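Glyoxalase family protein (Bacillus cereus, PDB 1SS4) is of unknown function but belongs to the glyoxalase superfamily of metal-binding proteins, and possibly acts as a methylmalonyl-CoA epimerase. Local coordinates at residues V19-L22 with D23-I26; M63-D67 with G68-I72; I106-M109 with V110-T114. All coordinates share one frame; numbering follows the deposited sequence.

All three contacts are local, and helix 22-32 ties them together. Contact 1 (19-22 with 23-26) forms its N-terminal end. The tip of the hairpin in contact 2 (63-67 with 68-72) has its centre about 18 Å from that of contact 1, yet the two touch where Met63 CE reaches Ile26 O at 3.8 Å. Further along the same helix, Phe29 packs on Met63 and Ile72, while Phe28, Glu31 and Ile32 meet Leu113 of contact 3 (106-109 with 110-114). The centre of contact 3 lies about 20 Å from both others, with nearest atoms about 9 Å from contact 1 and 10 Å from contact 2. Contacts 2 and 3 also reach the second subunit.

Contact 1 (V19-L22 with D23-I26)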
loop_
_atom_site.group_PDB
_atom_site.type_symbol
_atom_site.label_atom_id
_atom_site.label_comp_id
_atom_site.label_asym_id
_atom_site.label_seq_id
_atom_site.Cartn_x
_atom_site.Cartn_y
_atom_site.Cartn_z
ATOM N N VAL A 19 -3.850 -0.859 12.201
ATOM C CA VAL A 19 -5.231 -0.592 12.540
ATOM C C VAL A 19 -5.488 -0.584 14.040
ATOM O O VAL A 19 -4.643 -1.024 14.832
ATOM C CB VAL A 19 -6.171 -1.608 11.858
ATOM C CG1 VAL A 19 -5.950 -1.572 10.350
ATOM C CG2 VAL A 19 -5.918 -3.015 12.392
ATOM N N GLU A 20 -6.654 -0.053 14.406
ATOM C CA GLU A 20 -7.096 0.049 15.794
ATOM C C GLU A 20 -7.638 -1.301 16.277
ATOM O O GLU A 20 -7.330 -1.752 17.376
ATOM C CB GLU A 20 -8.196 1.111 15.881
ATOM C CG GLU A 20 -8.547 1.563 17.275
ATOM C CD GLU A 20 -9.599 2.670 17.276
ATOM O OE1 GLU A 20 -9.964 3.110 18.392
ATOM O OE2 GLU A 20 -10.062 3.102 16.176
ATOM N N SER A 21 -8.452 -1.938 15.443
ATOM C CA SER A 21 -9.054 -3.238 15.765
ATOM C C SER A 21 -8.724 -4.269 14.692
ATOM O O SER A 21 -9.172 -4.147 13.551
ATOM C CB SER A 21 -10.579 -3.119 15.864
ATOM O OG SER A 21 -11.191 -4.404 15.867
ATOM N N LEU A 22 -7.941 -5.282 15.057
ATOM C CA LEU A 22 -7.593 -6.324 14.101
ATOM C C LEU A 22 -8.865 -7.104 13.725
ATOM O O LEU A 22 -9.108 -7.409 12.547
ATOM C CB LEU A 22 -6.531 -7.256 14.700
ATOM C CG LEU A 22 -5.629 -7.976 13.696
ATOM C CD1 LEU A 22 -4.946 -6.944 12.784
ATOM C CD2 LEU A 22 -4.586 -8.808 14.437
ATOM N N ASP A 23 -9.689 -7.420 14.718
ATOM C CA ASP A 23 -10.929 -8.136 14.419
ATOM C C ASP A 23 -11.772 -7.419 13.359
ATOM O O ASP A 23 -12.245 -8.051 12.410
ATOM C CB ASP A 23 -11.788 -8.305 15.676
ATOM C CG ASP A 23 -11.232 -9.333 16.637
ATOM O OD1 ASP A 23 -10.449 -10.199 16.203
ATOM O OD2 ASP A 23 -11.594 -9.281 17.831
ATOM N N ASN A 24 -11.978 -6.112 13.521
ATOM C CA ASN A 24 -12.796 -5.371 12.560
ATOM C C ASN A 24 -12.160 -5.263 11.175
ATOM O O ASN A 24 -12.856 -5.346 10.152
ATOM C CB ASN A 24 -13.101 -3.951 13.053
ATOM C CG ASN A 24 -14.034 -3.926 14.242
ATOM O OD1 ASN A 24 -14.790 -4.868 14.474
ATOM N ND2 ASN A 24 -13.998 -2.832 14.997
ATOM N N ALA A 25 -10.847 -5.050 11.138
ATOM C CA ALA A 25 -10.146 -4.926 9.852
ATOM C C ALA A 25 -10.178 -6.263 9.106
ATOM O O ALA A 25 -10.447 -6.304 7.910
ATOM C CB ALA A 25 -8.709 -4.462 10.079
ATOM N N ILE A 26 -9.915 -7.357 9.815
ATOM C CA ILE A 26 -9.973 -8.682 9.198
ATOM C C ILE A 26 -11.379 -8.861 8.611
ATOM O O ILE A 26 -11.538 -9.238 7.456
ATOM C CB ILE A 26 -9.717 -9.822 10.238
ATOM C CG1 ILE A 26 -8.269 -9.768 10.729
ATOM C CG2 ILE A 26 -10.009 -11.184 9.605
ATOM C CD1 ILE A 26 -7.935 -10.813 11.773
#
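Ser21 caps the first turn of helix 22-32, its OG accepting from Asn24 N at 3.0 Å in a nearly straight bond (165°). The hydroxyl reaches forward to that amide because it stands opposite its own N about the CA-CB bond (chi1 167°). Two backbone bonds continue the turn: Ala25 N gives to Ser21 O, and Ile26 N gives to Leu22 O at 2.8 Å. The Ser21 amide itself donates to Glu140 OE2, so the reciprocal half of a capping box is taken by a side chain from another part of the chain.

The tight side faces the sheet. Leu22 CG meets Ile26 CD1 at 4.1 Å, two branched chains one helical turn apart, and the CG1 of Ile26 lies 3.1 Å from Leu22 O. Both also pack on Leu74 and Ala61. Next to them the methyl of Ala25 is approached by both branches of Val19, CG2 being the nearer at 3.9 Å, which brings the chain just after strand 9-18 against the helix.

The other side is loose and polar. Asn24 is exposed, its amide lying beside the Ser21 hydroxyl with CG 3.3 Å from OG, and exposed Asp23 turns its carboxylate to a salt bridge with Arg39. The whole is a classic serine N-cap, here joining the first strand to the helix of a glyoxalase-type beta-alpha unit.

Contact 2 (M63-D67 with G68-I72); sequences MVTPD and GHSRI
Asp67 OD1 is gripped by two donors: the hydroxyl of Thr65, with OG1 at 2.6 Å, and the amide of His69, with N at 2.7 Å. The amide comes almost along the C-O axis and closes an Asx turn, whereas the hydroxyl arrives from above the carboxylate plane. They sit at the tip of the beta hairpin formed by strands 57-64 and 71-79, where a type I turn runs from Thr65 to Gly68 and Gly68 takes a positive phi (73°). With CG wedged between its own N and carbonyl carbon (chi1 60°), Asp67 folds its carboxylate back over the turn. Thr65 OG1 acts twice, since it also accepts from Ser70 N, so one short relay of side-chain oxygens fixes both arms of the loop. The second carboxylate oxygen, OD2, takes a bond from a water that also touches Ser70 OG at 2.6 Å.

Below the turn, Thr65 N gives to Ser70 O, and Met63 and Ile72 make an antiparallel hydrogen-bonded pair whose side chains pack under Phe29 of helix 22-32. Over the His69 ring stands Asp67 O, 3.6 Å above the plane near its centre, and this ring also stacks on His69 of the second subunit, placing the tip at the dimer interface.

On the opposite face of the sheet, Arg71 runs beside Val64 to a salt bridge between its NE and Glu37, and Val64 CG2 sits 3.7 Å above the centre of the Arg71 guanidinium.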
loop_
_atom_site.group_PDB
_atom_site.type_symbol
_atom_site.label_atom_id
_atom_site.label_comp_id
_atom_site.label_asym_id
_atom_site.label_seq_id
_atom_site.Cartn_x
_atom_site.Cartn_y
_atom_site.Cartn_z
HETATM N N MSE A 63 -3.648 -11.206 5.154
HETATM C CA MSE A 63 -4.762 -11.448 4.234
HETATM C C MSE A 63 -4.174 -11.723 2.848
HETATM O O MSE A 63 -3.229 -11.056 2.431
HETATM C CB MSE A 63 -5.648 -10.203 4.093
HETATM C CG MSE A 63 -6.089 -9.521 5.375
HETATM SE SE MSE A 63 -7.200 -10.691 6.449
HETATM C CE MSE A 63 -8.795 -10.754 5.366
ATOM N N VAL A 64 -4.763 -12.661 2.118
ATOM C CA VAL A 64 -4.294 -12.972 0.778
ATOM C C VAL A 64 -5.453 -12.942 -0.215
ATOM O O VAL A 64 -6.594 -13.264 0.138
ATOM C CB VAL A 64 -3.609 -14.358 0.729
ATOM C CG1 VAL A 64 -4.636 -15.479 1.007
ATOM C CG2 VAL A 64 -2.933 -14.548 -0.632
ATOM N N THR A 65 -5.179 -12.542 -1.452
ATOM C CA THR A 65 -6.236 -12.506 -2.456
ATOM C C THR A 65 -6.449 -13.924 -2.984
ATOM O O THR A 65 -5.561 -14.770 -2.881
ATOM C CB THR A 65 -5.848 -11.632 -3.651
ATOM O OG1 THR A 65 -4.527 -11.992 -4.092
ATOM C CG2 THR A 65 -5.895 -10.163 -3.270
ATOM N N PRO A 66 -7.640 -14.202 -3.531
ATOM C CA PRO A 66 -7.951 -15.522 -4.074
ATOM C C PRO A 66 -6.949 -15.943 -5.140
ATOM O O PRO A 66 -6.594 -17.109 -5.215
ATOM C CB PRO A 66 -9.358 -15.340 -4.652
ATOM C CG PRO A 66 -9.971 -14.355 -3.721
ATOM C CD PRO A 66 -8.835 -13.341 -3.515
ATOM N N ASP A 67 -6.508 -15.006 -5.978
ATOM C CA ASP A 67 -5.551 -15.361 -7.018
ATOM C C ASP A 67 -4.189 -15.723 -6.412
ATOM O O ASP A 67 -3.295 -16.183 -7.110
ATOM C CB ASP A 67 -5.396 -14.229 -8.040
ATOM C CG ASP A 67 -4.911 -12.929 -7.421
ATOM O OD1 ASP A 67 -4.076 -12.980 -6.497
ATOM O OD2 ASP A 67 -5.352 -11.852 -7.879
ATOM N N GLY A 68 -4.041 -15.509 -5.108
ATOM C CA GLY A 68 -2.790 -15.839 -4.434
ATOM C C GLY A 68 -1.593 -14.937 -4.703
ATOM O O GLY A 68 -0.495 -15.210 -4.219
ATOM N N HIS A 69 -1.789 -13.851 -5.442
ATOM C CA HIS A 69 -0.674 -12.972 -5.772
ATOM C C HIS A 69 -0.462 -11.781 -4.862
ATOM O O HIS A 69 0.638 -11.230 -4.808
ATOM C CB HIS A 69 -0.834 -12.393 -7.176
ATOM C CG HIS A 69 -0.975 -13.416 -8.254
ATOM N ND1 HIS A 69 -0.121 -14.491 -8.376
ATOM C CD2 HIS A 69 -1.827 -13.485 -9.306
ATOM C CE1 HIS A 69 -0.437 -15.177 -9.459
ATOM N NE2 HIS A 69 -1.469 -14.587 -10.042
ATOM N N SER A 70 -1.511 -11.364 -4.171
ATOM C CA SER A 70 -1.415 -10.158 -3.369
ATOM C C SER A 70 -1.798 -10.350 -1.928
ATOM O O SER A 70 -2.657 -11.168 -1.604
ATOM C CB SER A 70 -2.297 -9.090 -3.995
ATOM O OG SER A 70 -2.084 -9.038 -5.392
ATOM N N ARG A 71 -1.176 -9.567 -1.063
ATOM C CA ARG A 71 -1.459 -9.680 0.350
ATOM C C ARG A 71 -1.540 -8.339 1.057
ATOM O O ARG A 71 -0.865 -7.378 0.678
ATOM C CB ARG A 71 -0.384 -10.534 1.034
ATOM C CG ARG A 71 -0.424 -12.013 0.681
ATOM C CD ARG A 71 0.843 -12.743 1.157
ATOM N NE ARG A 71 0.654 -14.185 1.053
ATOM C CZ ARG A 71 0.734 -14.873 -0.080
ATOM N NH1 ARG A 71 1.024 -14.256 -1.220
ATOM N NH2 ARG A 71 0.486 -16.175 -0.078
ATOM N N ILE A 72 -2.369 -8.305 2.098
ATOM C CA ILE A 72 -2.526 -7.129 2.940
ATOM C C ILE A 72 -2.194 -7.591 4.355
ATOM O O ILE A 72 -2.817 -8.509 4.894
ATOM C CB ILE A 72 -3.953 -6.585 2.918
ATOM C CG1 ILE A 72 -4.260 -6.021 1.543
ATOM C CG2 ILE A 72 -4.140 -5.527 4.019
ATOM C CD1 ILE A 72 -5.767 -5.847 1.280
HETATM O O HOH W 1 -3.954 -9.606 -7.165
#

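Contact 3 (I106-M109 with V110-T114); sequences IDEM and VSRLT
Glu108 and Arg112, one turn apart on helix 106-115, are joined by a salt bridge of the i to i+4 type. Arg112 begins with CB 3.3 Å from Glu108 O, the carbonyl that accepts its own backbone N-H. CG passes at the margin of the contact, 4.2 Å from Glu108 OE2, and the bend at chi3 (-45°) then turns the head back toward the carboxylate. NE donates to the syn lone pair of Glu108 OE2 at 3.2 Å in a nearly straight bond (166°), and that oxygen lies in the plane of the guanidinium. NH2 is directed to Glu108 OE1, although the modelled separation is too short to be trusted in detail. Carboxylate and guanidinium are nearly coplanar, an edge-on pairing. NH1, the remaining tip, is 3.9 Å from the selenium of Met109 (a selenomethionine), which stands over one face of the guanidinium, displaced toward its rim; Glu31 lies near NH1 as a long, weak ion pair.

Glu108 OE1 is shared, since it also accepts from Asn7 of the second subunit, so this salt bridge lies at the dimer interface. At the helix start, Asp105 OD2 accepts from Glu108 N.

The buried side of the helix is apolar. Ile106 and Val110 lie alongside one another above Cys134, and Met109 and Leu113 both rest on Leu146. There the selenium of Met109 also meets Leu113 CG, 3.9 Å away.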
loop_
_atom_site.group_PDB
_atom_site.type_symbol
_atom_site.label_atom_id
_atom_site.label_comp_id
_atom_site.label_asym_id
_atom_site.label_seq_id
_atom_site.Cartn_x
_atom_site.Cartn_y
_atom_site.Cartn_z
ATOM N N ILE A 106 -19.355 -4.169 -8.788
ATOM C CA ILE A 106 -19.112 -3.053 -7.892
ATOM C C ILE A 106 -20.361 -2.570 -7.157
ATOM O O ILE A 106 -20.286 -2.159 -5.997
ATOM C CB ILE A 106 -18.429 -1.895 -8.666
ATOM C CG1 ILE A 106 -17.971 -0.805 -7.697
ATOM C CG2 ILE A 106 -19.370 -1.349 -9.736
ATOM C CD1 ILE A 106 -17.190 0.293 -8.386
ATOM N N ASP A 107 -21.522 -2.629 -7.803
ATOM C CA ASP A 107 -22.732 -2.187 -7.116
ATOM C C ASP A 107 -23.049 -3.065 -5.902
ATOM O O ASP A 107 -23.358 -2.554 -4.826
ATOM C CB ASP A 107 -23.928 -2.151 -8.079
ATOM C CG ASP A 107 -23.834 -1.016 -9.093
ATOM O OD1 ASP A 107 -23.380 0.095 -8.738
ATOM O OD2 ASP A 107 -24.243 -1.227 -10.254
ATOM N N GLU A 108 -22.962 -4.381 -6.056
ATOM C CA GLU A 108 -23.230 -5.276 -4.938
ATOM C C GLU A 108 -22.206 -5.002 -3.830
ATOM O O GLU A 108 -22.554 -4.916 -2.649
ATOM C CB GLU A 108 -23.134 -6.735 -5.394
ATOM C CG GLU A 108 -23.685 -7.773 -4.425
ATOM C CD GLU A 108 -22.845 -7.942 -3.169
ATOM O OE1 GLU A 108 -21.608 -8.099 -3.293
ATOM O OE2 GLU A 108 -23.421 -7.931 -2.057
HETATM N N MSE A 109 -20.943 -4.845 -4.215
HETATM C CA MSE A 109 -19.882 -4.591 -3.238
HETATM C C MSE A 109 -20.092 -3.266 -2.511
HETATM O O MSE A 109 -19.907 -3.183 -1.294
HETATM C CB MSE A 109 -18.511 -4.597 -3.921
HETATM C CG MSE A 109 -17.341 -4.492 -2.944
HETATM SE SE MSE A 109 -17.288 -5.932 -1.642
HETATM C CE MSE A 109 -16.444 -7.268 -2.748
ATOM N N VAL A 110 -20.473 -2.227 -3.250
ATOM C CA VAL A 110 -20.707 -0.927 -2.628
ATOM C C VAL A 110 -21.923 -1.026 -1.713
ATOM O O VAL A 110 -21.905 -0.544 -0.579
ATOM C CB VAL A 110 -20.954 0.192 -3.683
ATOM C CG1 VAL A 110 -21.407 1.470 -2.988
ATOM C CG2 VAL A 110 -19.678 0.462 -4.467
ATOM N N SER A 111 -22.978 -1.669 -2.199
ATOM C CA SER A 111 -24.172 -1.810 -1.391
ATOM C C SER A 111 -23.829 -2.532 -0.092
ATOM O O SER A 111 -24.105 -2.026 0.991
ATOM C CB SER A 111 -25.248 -2.582 -2.159
ATOM O OG SER A 111 -26.425 -2.723 -1.375
ATOM N N ARG A 112 -23.207 -3.703 -0.203
ATOM C CA ARG A 112 -22.839 -4.496 0.964
ATOM C C ARG A 112 -21.921 -3.787 1.961
ATOM O O ARG A 112 -22.200 -3.768 3.158
ATOM C CB ARG A 112 -22.168 -5.793 0.526
ATOM C CG ARG A 112 -21.908 -6.756 1.667
ATOM C CD ARG A 112 -20.784 -7.691 1.322
ATOM N NE ARG A 112 -20.913 -8.219 -0.031
ATOM C CZ ARG A 112 -19.954 -8.900 -0.642
ATOM N NH1 ARG A 112 -18.807 -9.129 -0.015
ATOM N NH2 ARG A 112 -20.130 -9.350 -1.873
ATOM N N LEU A 113 -20.819 -3.225 1.469
ATOM C CA LEU A 113 -19.864 -2.533 2.336
ATOM C C LEU A 113 -20.488 -1.343 3.061
ATOM O O LEU A 113 -20.244 -1.137 4.251
ATOM C CB LEU A 113 -18.649 -2.053 1.527
ATOM C CG LEU A 113 -17.677 -3.101 0.960
ATOM C CD1 LEU A 113 -16.483 -2.390 0.316
ATOM C CD2 LEU A 113 -17.183 -4.015 2.063
ATOM N N THR A 114 -21.281 -0.549 2.350
ATOM C CA THR A 114 -21.909 0.601 2.977
ATOM C C THR A 114 -22.932 0.109 4.004
ATOM O O THR A 114 -23.182 0.773 5.008
ATOM C CB THR A 114 -22.582 1.545 1.931
ATOM O OG1 THR A 114 -23.427 0.790 1.060
ATOM C CG2 THR A 114 -21.528 2.267 1.099
#